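Local coordinates for succinate dehydrogenase subunit A (Mycolicibacterium smegmatis, PDB 7D6V), which probably oxidises succinate to fumarate at its bound FAD and passes the electrons to the iron-sulfur subunit on their way to quinone, at residues G17-R22 / F409-C414; A23-R28 / R142-K147; A35-S40 / V198-P203. All coordinates share one frame; numbering follows the deposited sequence.

Contact 1 (G17-R22 / F409-C414); sequences GGAGLR and FAAGEC. With FAD (flavin-adenine dinucleotide), chain D.
Ala-19, in the first turn of helix 18-30, and Gly-412, in the loop between strands 408-409 and 415-416, bring their CA atoms to 5.4 Å without any hydrogen bond joining the two segments. The methyl of Ala-19 carries the contact between the segments. CB of Ala-19 points at the loop and settles on its backbone, 4.0 Å from CA of Gly-412, while the methyl of Ala-411 meets it from the loop side with CB to CB at 4.1 Å. Leu-432 of helix 427-448 also packs on Ala-19. Gly-17 stands at the N-cap, and the turn that follows is closed by Leu-21 N bonding to Gly-17 O. Gly-17 and Gly-20 fit the GxGxxG pattern of a Rossmann-type dinucleotide-binding fold, whose glycine-rich turn carries the pyrophosphate of FAD at the start of the helix. Gly-17 lies at O1A of FAD, where a side chain would collide with the phosphate oxygen. The flavin-side phosphate, P, lies between the two segments: Ala-19 N gives O1P a weak hydrogen bond, and Glu-413 N binds O2P at 3.2 Å in a nearly straight bond (167°). Gly-412 likewise admits the phosphate, with CA 3.6 Å from O2P. The carboxylate of Glu-413 reaches further along the cofactor. Its CG is anti to the backbone N (chi1 -167°) and the chain runs on extended, which carries OE1 to the ribityl O3' of FAD for a weak hydrogen bond of 3.3 Å; OE2 is weakly bonded to Val-390 N of strand 383-395.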
# COMPACT_ATOMS: atom_id res chain seq x y z
N GLY A 17 -12.40 0.41 -8.46
CA GLY A 17 -12.19 0.98 -7.15
C GLY A 17 -13.22 0.38 -6.23
O GLY A 17 -13.75 -0.69 -6.53
N GLY A 18 -13.54 1.05 -5.12
CA GLY A 18 -14.58 0.52 -4.26
C GLY A 18 -15.91 0.40 -4.98
O GLY A 18 -16.54 -0.66 -4.97
N ALA A 19 -16.33 1.47 -5.66
CA ALA A 19 -17.62 1.48 -6.33
C ALA A 19 -17.66 0.44 -7.45
O ALA A 19 -18.60 -0.35 -7.55
CB ALA A 19 -17.92 2.87 -6.87
N GLY A 20 -16.62 0.42 -8.28
CA GLY A 20 -16.61 -0.50 -9.41
C GLY A 20 -16.57 -1.95 -8.98
O GLY A 20 -17.31 -2.78 -9.52
N LEU A 21 -15.73 -2.28 -8.00
CA LEU A 21 -15.64 -3.66 -7.56
C LEU A 21 -16.91 -4.11 -6.86
O LEU A 21 -17.36 -5.25 -7.05
CB LEU A 21 -14.42 -3.84 -6.66
CG LEU A 21 -13.08 -3.69 -7.39
CD1 LEU A 21 -11.92 -4.09 -6.52
CD2 LEU A 21 -13.09 -4.50 -8.67
N ARG A 22 -17.53 -3.24 -6.05
CA ARG A 22 -18.79 -3.60 -5.42
C ARG A 22 -19.88 -3.82 -6.46
O ARG A 22 -20.68 -4.76 -6.35
CB ARG A 22 -19.20 -2.51 -4.43
CG ARG A 22 -20.24 -2.95 -3.42
CD ARG A 22 -19.87 -4.27 -2.80
NE ARG A 22 -20.95 -4.83 -1.99
CZ ARG A 22 -21.88 -5.66 -2.46
NH1 ARG A 22 -22.83 -6.12 -1.65
NH2 ARG A 22 -21.88 -6.02 -3.73
N PHE A 409 -24.96 3.72 -16.17
CA PHE A 409 -25.02 3.73 -14.71
C PHE A 409 -23.71 4.29 -14.17
O PHE A 409 -22.67 4.18 -14.81
CB PHE A 409 -25.30 2.32 -14.17
CG PHE A 409 -26.60 1.74 -14.65
CD1 PHE A 409 -27.78 1.95 -13.97
CD2 PHE A 409 -26.64 0.98 -15.81
CE1 PHE A 409 -28.96 1.42 -14.42
CE2 PHE A 409 -27.82 0.46 -16.27
CZ PHE A 409 -28.98 0.68 -15.57
N ALA A 410 -23.78 4.91 -12.99
CA ALA A 410 -22.61 5.57 -12.42
C ALA A 410 -22.66 5.51 -10.91
O ALA A 410 -23.73 5.53 -10.30
CB ALA A 410 -22.51 7.02 -12.89
N ALA A 411 -21.48 5.46 -10.30
CA ALA A 411 -21.35 5.40 -8.85
C ALA A 411 -19.97 5.91 -8.46
O ALA A 411 -19.03 5.89 -9.25
CB ALA A 411 -21.58 3.99 -8.32
N GLY A 412 -19.86 6.37 -7.21
CA GLY A 412 -18.58 6.81 -6.69
C GLY A 412 -18.32 8.29 -6.83
O GLY A 412 -19.26 9.10 -6.77
N GLU A 413 -17.06 8.67 -7.02
CA GLU A 413 -16.72 10.09 -7.14
C GLU A 413 -17.21 10.68 -8.46
O GLU A 413 -17.55 11.86 -8.51
CB GLU A 413 -15.21 10.29 -7.01
CG GLU A 413 -14.82 11.74 -6.81
CD GLU A 413 -13.37 11.91 -6.40
OE1 GLU A 413 -12.73 10.89 -6.07
OE2 GLU A 413 -12.88 13.05 -6.40
N CYS A 414 -17.25 9.88 -9.52
CA CYS A 414 -17.78 10.36 -10.79
C CYS A 414 -19.27 10.63 -10.74
O CYS A 414 -19.80 11.29 -11.63
CB CYS A 414 -17.47 9.37 -11.91
SG CYS A 414 -18.48 7.88 -11.89
PA FAD D . -11.25 5.08 -7.75
O1A FAD D . -11.16 3.77 -7.06
O2A FAD D . -10.44 6.21 -7.26
O5B FAD D . -10.82 4.84 -9.27
C5B FAD D . -11.74 4.69 -10.34
C4B FAD D . -11.27 3.58 -11.27
O4B FAD D . -11.67 3.86 -12.61
C3B FAD D . -9.78 3.40 -11.33
O3B FAD D . -9.52 2.01 -11.29
C2B FAD D . -9.38 3.92 -12.68
O2B FAD D . -8.23 3.27 -13.21
C1B FAD D . -10.60 3.60 -13.50
N9A FAD D . -10.69 4.45 -14.69
C8A FAD D . -10.73 5.78 -14.72
N7A FAD D . -10.81 6.23 -15.98
C5A FAD D . -10.83 5.17 -16.79
C6A FAD D . -10.91 4.92 -18.24
N6A FAD D . -10.99 5.94 -19.11
N1A FAD D . -10.90 3.66 -18.66
C2A FAD D . -10.82 2.62 -17.81
N3A FAD D . -10.75 2.77 -16.49
C4A FAD D . -10.75 3.99 -15.93
N1 FAD D . -12.45 9.55 1.35
C2 FAD D . -12.79 9.23 2.61
O2 FAD D . -13.98 8.99 2.85
N3 FAD D . -11.92 9.15 3.61
C4 FAD D . -10.62 9.39 3.43
O4 FAD D . -9.83 9.31 4.37
C4X FAD D . -10.15 9.76 2.08
N5 FAD D . -8.86 10.02 1.83
C5X FAD D . -8.47 10.35 0.59
C6 FAD D . -7.13 10.61 0.35
C7 FAD D . -6.71 10.95 -0.92
C7M FAD D . -5.27 11.24 -1.20
C8 FAD D . -7.70 11.04 -2.02
C8M FAD D . -7.24 11.41 -3.40
C9 FAD D . -9.03 10.77 -1.79
C9A FAD D . -9.45 10.43 -0.52
N10 FAD D . -10.80 10.17 -0.28
C10 FAD D . -11.18 9.83 1.02
C1' FAD D . -11.78 10.23 -1.35
C2' FAD D . -12.15 8.82 -1.79
O2' FAD D . -11.00 7.97 -1.73
C3' FAD D . -12.65 8.76 -3.22
O3' FAD D . -13.88 9.48 -3.29
C4' FAD D . -12.90 7.32 -3.64
O4' FAD D . -11.69 6.59 -3.59
C5' FAD D . -13.45 7.22 -5.05
O5' FAD D . -13.44 5.85 -5.41
P FAD D . -13.97 5.32 -6.82
O1P FAD D . -14.17 3.85 -6.69
O2P FAD D . -15.12 6.16 -7.27
O3P FAD D . -12.76 5.60 -7.85

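Contact 2 (A23-R28 / R142-K147); sequences AVIEAR and RTLQQK
Ile-25 on helix 18-30 meets Leu-144 and Lys-147 on helix 136-159, so that the first helix of the Rossmann-type FAD-binding fold is backed by a long helix coming later in the chain. The closest backbone approach, 7.9 Å between the CA atoms of Ile-25 and Lys-147, leaves the joining to side chains. The apolar contacts converge on CD1 of Ile-25. With chi1 at -64° CG1 of Ile-25 lies beside the backbone N, and chi2 (164°) extends CD1 toward the facing helix. There CD1 meets the CD2 branch of Leu-144 tip to tip at 3.7 Å, the two side chains crossing at about a right angle. Lys-147 joins through its aliphatic part: its CG is also 3.7 Å from CD1 of Ile-25, and a bend at chi2 (62°) turns the rest of the chain aside. The neighbouring Ile-148 packs on both Ile-25 and Val-24 and so continues the apolar seam along helix 136-159. No hydrogen bond links the two segments. Arg-28, one turn beyond Ile-25, makes a salt bridge through NH2 to Asp-155, a second tie from helix 18-30 to helix 136-159. Another face of helix 136-159 carries polar side chains to the iron-sulfur subunit: Gln-145 NE2 bonds to Glu-147 and Gln-146 OE1 to Arg-143, both of that neighbouring chain. Helix 136-159 thus lies between helix 18-30 and the iron-sulfur subunit. The like-charged ends of Arg-28 and Lys-147 are not in contact, NH1 of Arg-28 being 6.9 Å from NZ of Lys-147.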
# COMPACT_ATOMS: atom_id res chain seq x y z
N ALA A 23 -19.91 -2.99 -7.51
CA ALA A 23 -20.87 -3.18 -8.59
C ALA A 23 -20.64 -4.50 -9.31
O ALA A 23 -21.59 -5.19 -9.68
CB ALA A 23 -20.79 -2.01 -9.57
N VAL A 24 -19.37 -4.86 -9.54
CA VAL A 24 -19.06 -6.12 -10.20
C VAL A 24 -19.55 -7.29 -9.37
O VAL A 24 -20.16 -8.24 -9.89
CB VAL A 24 -17.55 -6.22 -10.48
CG1 VAL A 24 -17.21 -7.59 -11.02
CG2 VAL A 24 -17.14 -5.15 -11.45
N ILE A 25 -19.30 -7.25 -8.06
CA ILE A 25 -19.74 -8.33 -7.18
C ILE A 25 -21.26 -8.45 -7.21
O ILE A 25 -21.81 -9.55 -7.33
CB ILE A 25 -19.22 -8.10 -5.74
CG1 ILE A 25 -17.70 -8.16 -5.72
CG2 ILE A 25 -19.81 -9.12 -4.79
CD1 ILE A 25 -17.09 -7.60 -4.47
N GLU A 26 -21.96 -7.31 -7.14
CA GLU A 26 -23.42 -7.35 -7.15
C GLU A 26 -23.97 -7.89 -8.46
O GLU A 26 -24.89 -8.72 -8.48
CB GLU A 26 -23.98 -5.96 -6.87
CG GLU A 26 -25.48 -5.86 -6.93
CD GLU A 26 -26.17 -6.52 -5.75
OE1 GLU A 26 -25.47 -6.93 -4.80
OE2 GLU A 26 -27.41 -6.64 -5.78
N ALA A 27 -23.40 -7.44 -9.59
CA ALA A 27 -23.88 -7.89 -10.89
C ALA A 27 -23.63 -9.38 -11.08
O ALA A 27 -24.46 -10.08 -11.67
CB ALA A 27 -23.20 -7.09 -12.00
N ARG A 28 -22.49 -9.89 -10.60
CA ARG A 28 -22.25 -11.33 -10.66
C ARG A 28 -23.24 -12.08 -9.78
O ARG A 28 -23.70 -13.17 -10.15
CB ARG A 28 -20.82 -11.65 -10.26
CG ARG A 28 -20.39 -13.07 -10.62
CD ARG A 28 -20.50 -13.99 -9.42
NE ARG A 28 -19.85 -15.28 -9.64
CZ ARG A 28 -19.98 -16.32 -8.82
NH1 ARG A 28 -20.73 -16.21 -7.74
NH2 ARG A 28 -19.36 -17.46 -9.09
N ARG A 142 -8.41 -4.14 -1.16
CA ARG A 142 -7.88 -5.50 -1.09
C ARG A 142 -9.00 -6.51 -0.88
O ARG A 142 -9.04 -7.56 -1.52
CB ARG A 142 -6.88 -5.62 0.05
CG ARG A 142 -5.45 -5.29 -0.31
CD ARG A 142 -4.84 -6.26 -1.30
NE ARG A 142 -3.60 -5.69 -1.82
CZ ARG A 142 -3.56 -4.77 -2.78
NH1 ARG A 142 -4.68 -4.34 -3.34
NH2 ARG A 142 -2.40 -4.28 -3.18
N THR A 143 -9.93 -6.20 0.04
CA THR A 143 -11.02 -7.11 0.32
C THR A 143 -11.89 -7.32 -0.91
O THR A 143 -12.26 -8.45 -1.23
CB THR A 143 -11.85 -6.58 1.49
OG1 THR A 143 -10.97 -6.19 2.55
CG2 THR A 143 -12.79 -7.63 2.00
N LEU A 144 -12.21 -6.24 -1.62
CA LEU A 144 -13.04 -6.37 -2.82
C LEU A 144 -12.33 -7.17 -3.91
O LEU A 144 -12.95 -8.03 -4.55
CB LEU A 144 -13.44 -4.99 -3.32
CG LEU A 144 -14.40 -4.23 -2.41
CD1 LEU A 144 -14.58 -2.81 -2.90
CD2 LEU A 144 -15.74 -4.93 -2.33
N GLN A 145 -11.04 -6.90 -4.13
CA GLN A 145 -10.30 -7.63 -5.16
C GLN A 145 -10.20 -9.12 -4.82
O GLN A 145 -10.37 -9.97 -5.70
CB GLN A 145 -8.92 -7.00 -5.31
CG GLN A 145 -7.86 -7.88 -5.93
CD GLN A 145 -6.47 -7.32 -5.75
OE1 GLN A 145 -6.28 -6.37 -4.99
NE2 GLN A 145 -5.50 -7.89 -6.45
N GLN A 146 -9.94 -9.44 -3.56
CA GLN A 146 -9.86 -10.84 -3.16
C GLN A 146 -11.23 -11.52 -3.22
O GLN A 146 -11.31 -12.72 -3.49
CB GLN A 146 -9.25 -10.95 -1.77
CG GLN A 146 -7.77 -10.63 -1.76
CD GLN A 146 -7.25 -10.31 -0.38
OE1 GLN A 146 -8.02 -10.19 0.57
NE2 GLN A 146 -5.94 -10.15 -0.26
N LYS A 147 -12.31 -10.77 -2.98
CA LYS A 147 -13.64 -11.33 -3.16
C LYS A 147 -13.91 -11.64 -4.63
O LYS A 147 -14.53 -12.67 -4.95
CB LYS A 147 -14.69 -10.36 -2.61
CG LYS A 147 -16.12 -10.79 -2.82
CD LYS A 147 -16.41 -12.10 -2.12
CE LYS A 147 -17.87 -12.48 -2.29
NZ LYS A 147 -18.15 -13.84 -1.77

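Contact 3 (A35-S40 / V198-P203); sequences AVVTKS and VLFEAP. With FAD (flavin-adenine dinucleotide), chain D.
Phe-200 turns its ring toward Val-37 and Ala-35 because CG is anti to its carbonyl carbon (chi1 -56°), and Val-37, with chi1 at 180°, offers its CG2 branch to that ring while CG1 goes to the cofactor. CG2 meets CZ of Phe-200 at 3.7 Å and CE2 at 3.9 Å, an oblique approach to the ring. Two residues earlier on the same strand, CB of Ala-35 packs more loosely, 4.3 Å from CD1 of Phe-200. Val-37 is therefore an apolar wedge between the aromatic ring and FAD, its CG1 lying 4.0 Å from C2A of the adenine. Beyond the strand end the chain follows the adenosine: Lys-39 N gives the ribose O2B a weak hydrogen bond of 3.3 Å, and the lysine side chain passes above the adenine, CE lying 3.4 Å from C5A. A salt bridge from Lys-39 NZ to Asp-228 ties down the end of that chain. Strand 34-37 belongs to the parallel Rossmann-type sheet, between strands 11-14 and 166-169. Strand 197-200 lies in a separate mixed sheet, between strands 5-7 (parallel) and 184-191 (antiparallel). Phe-200 fills the space between these sheets, against Val-12 of strand 11-14 and Ile-174 of strand 172-179, its ring edge-to-face with that of Phe-169 on strand 166-169.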
# COMPACT_ATOMS: atom_id res chain seq x y z
N ALA A 35 -17.54 -7.58 -17.38
CA ALA A 35 -16.18 -7.22 -17.77
C ALA A 35 -15.73 -6.05 -16.90
O ALA A 35 -16.46 -5.07 -16.74
CB ALA A 35 -16.11 -6.84 -19.25
N VAL A 36 -14.53 -6.16 -16.35
CA VAL A 36 -13.97 -5.13 -15.48
C VAL A 36 -12.81 -4.49 -16.23
O VAL A 36 -11.81 -5.16 -16.53
CB VAL A 36 -13.49 -5.72 -14.14
CG1 VAL A 36 -12.83 -4.64 -13.30
CG2 VAL A 36 -14.61 -6.39 -13.42
N VAL A 37 -12.93 -3.20 -16.53
CA VAL A 37 -11.92 -2.47 -17.28
C VAL A 37 -11.27 -1.46 -16.33
O VAL A 37 -11.97 -0.67 -15.69
CB VAL A 37 -12.52 -1.77 -18.51
CG1 VAL A 37 -11.44 -1.02 -19.27
CG2 VAL A 37 -13.19 -2.80 -19.40
N THR A 38 -9.95 -1.50 -16.25
CA THR A 38 -9.20 -0.65 -15.33
C THR A 38 -8.05 -0.00 -16.09
O THR A 38 -7.37 -0.66 -16.88
CB THR A 38 -8.65 -1.47 -14.16
OG1 THR A 38 -9.73 -2.07 -13.45
CG2 THR A 38 -7.90 -0.57 -13.20
N LYS A 39 -7.84 1.29 -15.84
CA LYS A 39 -6.75 1.99 -16.50
C LYS A 39 -5.40 1.65 -15.89
O LYS A 39 -4.38 1.72 -16.57
CB LYS A 39 -7.00 3.50 -16.44
CG LYS A 39 -6.63 4.24 -17.69
CD LYS A 39 -6.43 5.71 -17.40
CE LYS A 39 -7.72 6.47 -17.48
NZ LYS A 39 -7.53 7.91 -17.17
N SER A 40 -5.38 1.27 -14.62
CA SER A 40 -4.18 0.89 -13.89
C SER A 40 -4.17 -0.63 -13.68
O SER A 40 -5.00 -1.36 -14.23
CB SER A 40 -4.10 1.66 -12.57
OG SER A 40 -5.28 1.48 -11.80
N VAL A 198 -9.83 -2.49 -28.52
CA VAL A 198 -10.77 -3.46 -27.99
C VAL A 198 -12.15 -2.83 -27.93
O VAL A 198 -12.31 -1.68 -27.50
CB VAL A 198 -10.31 -3.98 -26.61
CG1 VAL A 198 -10.13 -2.84 -25.63
CG2 VAL A 198 -11.30 -5.00 -26.07
N LEU A 199 -13.15 -3.57 -28.39
CA LEU A 199 -14.54 -3.16 -28.36
C LEU A 199 -15.33 -4.14 -27.50
O LEU A 199 -15.32 -5.35 -27.77
CB LEU A 199 -15.12 -3.10 -29.77
CG LEU A 199 -16.64 -2.97 -29.85
CD1 LEU A 199 -17.10 -1.62 -29.34
CD2 LEU A 199 -17.12 -3.20 -31.27
N PHE A 200 -16.00 -3.62 -26.49
CA PHE A 200 -16.94 -4.38 -25.69
C PHE A 200 -18.35 -4.11 -26.19
O PHE A 200 -18.65 -3.02 -26.69
CB PHE A 200 -16.81 -4.01 -24.21
CG PHE A 200 -15.43 -4.19 -23.67
CD1 PHE A 200 -15.03 -5.40 -23.13
CD2 PHE A 200 -14.51 -3.15 -23.71
CE1 PHE A 200 -13.76 -5.57 -22.64
CE2 PHE A 200 -13.24 -3.32 -23.22
CZ PHE A 200 -12.86 -4.52 -22.68
N GLU A 201 -19.21 -5.11 -26.08
CA GLU A 201 -20.54 -5.08 -26.68
C GLU A 201 -21.61 -5.36 -25.63
O GLU A 201 -22.50 -6.20 -25.82
CB GLU A 201 -20.64 -6.06 -27.84
CG GLU A 201 -20.02 -5.55 -29.13
CD GLU A 201 -19.65 -6.67 -30.08
OE1 GLU A 201 -18.65 -7.36 -29.81
OE2 GLU A 201 -20.36 -6.85 -31.09
N ALA A 202 -21.52 -4.68 -24.51
CA ALA A 202 -22.52 -4.90 -23.48
C ALA A 202 -23.66 -3.89 -23.60
O ALA A 202 -23.45 -2.74 -24.00
CB ALA A 202 -21.89 -4.78 -22.10
N PRO A 203 -24.89 -4.30 -23.27
CA PRO A 203 -26.01 -3.35 -23.28
C PRO A 203 -26.06 -2.42 -22.08
O PRO A 203 -26.87 -1.48 -22.08
CB PRO A 203 -27.24 -4.27 -23.30
CG PRO A 203 -26.78 -5.52 -22.68
CD PRO A 203 -25.33 -5.68 -23.03
PA FAD D . -11.25 5.08 -7.75
O1A FAD D . -11.16 3.77 -7.06
O2A FAD D . -10.44 6.21 -7.26
O5B FAD D . -10.82 4.84 -9.27
C5B FAD D . -11.74 4.69 -10.34
C4B FAD D . -11.27 3.58 -11.27
O4B FAD D . -11.67 3.86 -12.61
C3B FAD D . -9.78 3.40 -11.33
O3B FAD D . -9.52 2.01 -11.29
C2B FAD D . -9.38 3.92 -12.68
O2B FAD D . -8.23 3.27 -13.21
C1B FAD D . -10.60 3.60 -13.50
N9A FAD D . -10.69 4.45 -14.69
C8A FAD D . -10.73 5.78 -14.72
N7A FAD D . -10.81 6.23 -15.98
C5A FAD D . -10.83 5.17 -16.79
C6A FAD D . -10.91 4.92 -18.24
N6A FAD D . -10.99 5.94 -19.11
N1A FAD D . -10.90 3.66 -18.66
C2A FAD D . -10.82 2.62 -17.81
N3A FAD D . -10.75 2.77 -16.49
C4A FAD D . -10.75 3.99 -15.93
N1 FAD D . -12.45 9.55 1.35
C2 FAD D . -12.79 9.23 2.61
O2 FAD D . -13.98 8.99 2.85
N3 FAD D . -11.92 9.15 3.61
C4 FAD D . -10.62 9.39 3.43
O4 FAD D . -9.83 9.31 4.37
C4X FAD D . -10.15 9.76 2.08
N5 FAD D . -8.86 10.02 1.83
C5X FAD D . -8.47 10.35 0.59
C6 FAD D . -7.13 10.61 0.35
C7 FAD D . -6.71 10.95 -0.92
C7M FAD D . -5.27 11.24 -1.20
C8 FAD D . -7.70 11.04 -2.02
C8M FAD D . -7.24 11.41 -3.40
C9 FAD D . -9.03 10.77 -1.79
C9A FAD D . -9.45 10.43 -0.52
N10 FAD D . -10.80 10.17 -0.28
C10 FAD D . -11.18 9.83 1.02
C1' FAD D . -11.78 10.23 -1.35
C2' FAD D . -12.15 8.82 -1.79
O2' FAD D . -11.00 7.97 -1.73
C3' FAD D . -12.65 8.76 -3.22
O3' FAD D . -13.88 9.48 -3.29
C4' FAD D . -12.90 7.32 -3.64
O4' FAD D . -11.69 6.59 -3.59
C5' FAD D . -13.45 7.22 -5.05
O5' FAD D . -13.44 5.85 -5.41
P FAD D . -13.97 5.32 -6.82
O1P FAD D . -14.17 3.85 -6.69
O2P FAD D . -15.12 6.16 -7.27
O3P FAD D . -12.76 5.60 -7.85

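Overall arrangement
Contacts 1, 2 and 3 draw their first segments in order from one beta-alpha-beta unit of the FAD-binding domain: helix 18-30 supplies contacts 1 and 2, and strand 34-37, next in the chain, contact 3. Their centres lie about 11 Å (1 and 2), about 14 Å (1 and 3) and about 16 Å (2 and 3) apart. Contact 1 spans the longest stretch of chain and encloses the other two, whose segments interleave. Contacts 1 and 2 touch where Leu-21 CD1 packs on Leu-144 CB; contacts 2 and 3 touch through Val-24 and Val-36. Contact 1 holds the FAD pyrophosphate and contact 3 its adenosine; contact 2 lies beside the iron-sulfur subunit, which Ser-40 of contact 3 also touches.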